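Local structure of ribulose bisphosphate carboxylase small chain (Galdieria sulphuraria, 4F0H) at residues Q18-K21 and Q22-M26. The protein forms the small subunit of RuBisCO, the enzyme that carboxylates ribulose 1,5-bisphosphate, and probably supports the assembly of the large catalytic chains. Residues are numbered along the deposited sequence; the frame is centred on the assembly and turned at random.
Sequences QIKK and QIDYM
Lys-20 reaches one helical turn forward to Asp-24; their side chains cross at a slant, and one carboxylate oxygen, OD1, takes the ammonium group: NZ of Lys-20 lies 2.8 Å from OD1 of Asp-24, using the syn lone pair of OD1, on the side of OD2. The lysine gets there because CG stands anti to its backbone N (chi1 -176°) and the chain then bends at chi2 (-91°), which lays CE alongside the same oxygen, 3.4 Å from OD1 of Asp-24. The methylene of Asp-24 rests on the backbone, its CB 3.3 Å from O of Lys-21. With an alanine in place of Asp-24, the Lys-20 ammonium would probably lose its salt-bridge mate and its chain would be freer to turn. Both side chains touch Pro-61 at the start of helix 61-74.

The pair belongs to helix 16-28, which packs with helix 61-74 against the antiparallel sheet of the small subunit. Four successive i to i+4 backbone bonds, from N of Gln-22 through N of Tyr-25 back to the carbonyls of Gln-18 through Lys-21, hold this part of it; the second is the shortest, 2.9 Å from N of Ile-23 to O of Ile-19.

On the buried side, Ile-19 and Ile-23 lie side by side and point the same way, CG2 of Ile-19 meeting CD1 of Ile-23 at 4.2 Å. Ile-19 continues onto Leu-65 and Val-100.

Gln-22, bent at chi2 (-58°), holds its amide out from the helix with NE2 turned back toward the preceding turn. A water accepts from its NE2 at 2.6 Å and donates to O of Gln-18 at 2.9 Å, adding a donor to a carbonyl that already takes N of Gln-22 and, weakly, N of Lys-21, while OE1 of Gln-22 bonds a polar side chain of another protein's chain.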
ATOM      1  N   GLN B  18     -32.873 -52.643  -6.085  1.00 11.84           N
ATOM      2  CA  GLN B  18     -31.647 -51.968  -5.708  1.00 11.24           C
ATOM      3  C   GLN B  18     -31.891 -50.761  -4.798  1.00  9.76           C
ATOM      4  O   GLN B  18     -31.192 -50.617  -3.788  1.00 15.76           O
ATOM      5  CB  GLN B  18     -30.825 -51.603  -6.943  1.00  6.78           C
ATOM      6  CG  GLN B  18     -30.258 -52.836  -7.545  1.00  6.39           C
ATOM      7  CD  GLN B  18     -29.556 -52.558  -8.822  1.00 13.00           C
ATOM      8  OE1 GLN B  18     -30.111 -51.962  -9.742  1.00 15.12           O
ATOM      9  NE2 GLN B  18     -28.310 -52.942  -8.880  1.00 15.30           N
ATOM     10  N   ILE B  19     -32.932 -49.977  -5.083  1.00  6.32           N
ATOM     11  CA  ILE B  19     -33.155 -48.777  -4.334  1.00  8.75           C
ATOM     12  C   ILE B  19     -33.527 -49.200  -2.905  1.00 12.15           C
ATOM     13  O   ILE B  19     -33.007 -48.680  -1.898  1.00 10.81           O
ATOM     14  CB  ILE B  19     -34.246 -47.952  -4.980  1.00 10.34           C
ATOM     15  CG1 ILE B  19     -33.669 -47.320  -6.254  1.00  7.77           C
ATOM     16  CG2 ILE B  19     -34.739 -46.894  -4.003  1.00 10.50           C
ATOM     17  CD1 ILE B  19     -34.637 -46.678  -7.075  1.00 12.15           C
ATOM     18  N   LYS B  20     -34.372 -50.210  -2.837  1.00 11.80           N
ATOM     19  CA  LYS B  20     -34.875 -50.675  -1.597  1.00 13.91           C
ATOM     20  C   LYS B  20     -33.701 -51.111  -0.691  1.00 11.18           C
ATOM     21  O   LYS B  20     -33.749 -50.863   0.508  1.00  9.07           O
ATOM     22  CB  LYS B  20     -35.873 -51.802  -1.903  1.00 18.21           C
ATOM     23  CG  LYS B  20     -36.568 -52.364  -0.747  1.00 23.06           C
ATOM     24  CD  LYS B  20     -35.832 -53.523  -0.195  1.00 25.89           C
ATOM     25  CE  LYS B  20     -36.468 -53.961   1.146  1.00 26.98           C
ATOM     26  NZ  LYS B  20     -35.629 -55.050   1.741  1.00 28.38           N
ATOM     27  N   LYS B  21     -32.664 -51.740  -1.259  1.00  7.20           N
ATOM     28  CA  LYS B  21     -31.562 -52.173  -0.455  1.00  8.29           C
ATOM     29  C   LYS B  21     -30.719 -50.964   0.017  1.00 13.80           C
ATOM     30  O   LYS B  21     -30.194 -51.014   1.122  1.00 14.41           O
ATOM     31  CB  LYS B  21     -30.689 -53.223  -1.127  1.00 12.21           C
ATOM     32  CG  LYS B  21     -31.470 -54.478  -1.573  1.00 16.08           C
ATOM     33  CD  LYS B  21     -30.536 -55.568  -2.160  1.00 21.91           C
ATOM     34  CE  LYS B  21     -31.336 -56.843  -2.666  1.00 24.51           C
ATOM     35  NZ  LYS B  21     -32.382 -56.611  -3.718  1.00 29.76           N
ATOM     36  N   GLN B  22     -30.616 -49.897  -0.804  1.00 11.26           N
ATOM     37  CA  GLN B  22     -30.015 -48.653  -0.335  1.00 11.38           C
ATOM     38  C   GLN B  22     -30.831 -47.981   0.789  1.00 11.80           C
ATOM     39  O   GLN B  22     -30.240 -47.451   1.714  1.00 15.46           O
ATOM     40  CB  GLN B  22     -29.698 -47.677  -1.470  1.00  7.63           C
ATOM     41  CG  GLN B  22     -28.824 -48.213  -2.600  1.00 11.04           C
ATOM     42  CD  GLN B  22     -27.506 -48.694  -2.105  1.00 12.29           C
ATOM     43  OE1 GLN B  22     -26.840 -48.039  -1.275  1.00 15.24           O
ATOM     44  NE2 GLN B  22     -27.131 -49.891  -2.550  1.00 16.92           N
ATOM     45  N   ILE B  23     -32.149 -48.016   0.744  1.00 12.73           N
ATOM     46  CA  ILE B  23     -32.929 -47.507   1.890  1.00 14.44           C
ATOM     47  C   ILE B  23     -32.610 -48.316   3.177  1.00 16.36           C
ATOM     48  O   ILE B  23     -32.366 -47.740   4.241  1.00 13.96           O
ATOM     49  CB  ILE B  23     -34.444 -47.573   1.631  1.00 16.76           C
ATOM     50  CG1 ILE B  23     -34.848 -46.928   0.305  1.00 17.89           C
ATOM     51  CG2 ILE B  23     -35.214 -46.861   2.692  1.00 14.65           C
ATOM     52  CD1 ILE B  23     -33.965 -45.810  -0.052  1.00 21.25           C
ATOM     53  N   ASP B  24     -32.608 -49.655   3.076  1.00 12.94           N
ATOM     54  CA  ASP B  24     -32.158 -50.491   4.193  1.00 13.95           C
ATOM     55  C   ASP B  24     -30.817 -49.989   4.799  1.00 12.76           C
ATOM     56  O   ASP B  24     -30.656 -49.849   6.007  1.00 12.96           O
ATOM     57  CB  ASP B  24     -32.026 -51.933   3.714  1.00 11.56           C
ATOM     58  CG  ASP B  24     -33.392 -52.648   3.594  1.00 15.31           C
ATOM     59  OD1 ASP B  24     -33.530 -53.568   2.769  1.00 12.10           O
ATOM     60  OD2 ASP B  24     -34.345 -52.292   4.329  1.00 19.54           O
ATOM     61  N   TYR B  25     -29.843 -49.689   3.949  1.00 11.83           N
ATOM     62  CA  TYR B  25     -28.568 -49.276   4.470  1.00 10.38           C
ATOM     63  C   TYR B  25     -28.753 -47.938   5.246  1.00  8.66           C
ATOM     64  O   TYR B  25     -28.305 -47.765   6.399  1.00  2.39           O
ATOM     65  CB  TYR B  25     -27.555 -49.159   3.291  1.00 14.27           C
ATOM     66  CG  TYR B  25     -26.336 -48.311   3.626  1.00 17.39           C
ATOM     67  CD1 TYR B  25     -25.235 -48.843   4.297  1.00 17.14           C
ATOM     68  CD2 TYR B  25     -26.302 -46.946   3.233  1.00 19.48           C
ATOM     69  CE1 TYR B  25     -24.120 -48.024   4.623  1.00 21.24           C
ATOM     70  CE2 TYR B  25     -25.213 -46.117   3.541  1.00 22.18           C
ATOM     71  CZ  TYR B  25     -24.134 -46.660   4.245  1.00 22.63           C
ATOM     72  OH  TYR B  25     -23.083 -45.794   4.525  1.00 27.76           O
ATOM     73  N   MET B  26     -29.407 -46.983   4.591  1.00  7.96           N
ATOM     74  CA  MET B  26     -29.678 -45.691   5.226  1.00 12.57           C
ATOM     75  C   MET B  26     -30.329 -45.841   6.599  1.00 11.17           C
ATOM     76  O   MET B  26     -29.988 -45.137   7.552  1.00 12.59           O
ATOM     77  CB  MET B  26     -30.525 -44.793   4.303  1.00 10.18           C
ATOM     78  CG  MET B  26     -29.843 -44.705   2.930  1.00 14.52           C
ATOM     79  SD  MET B  26     -30.757 -43.684   1.784  1.00 17.28           S
ATOM     80  CE  MET B  26     -30.718 -42.160   2.641  1.00 17.54           C
TER
HETATM   81  O   HOH W   1     -28.498 -51.516  -4.085  1.00 12.09           O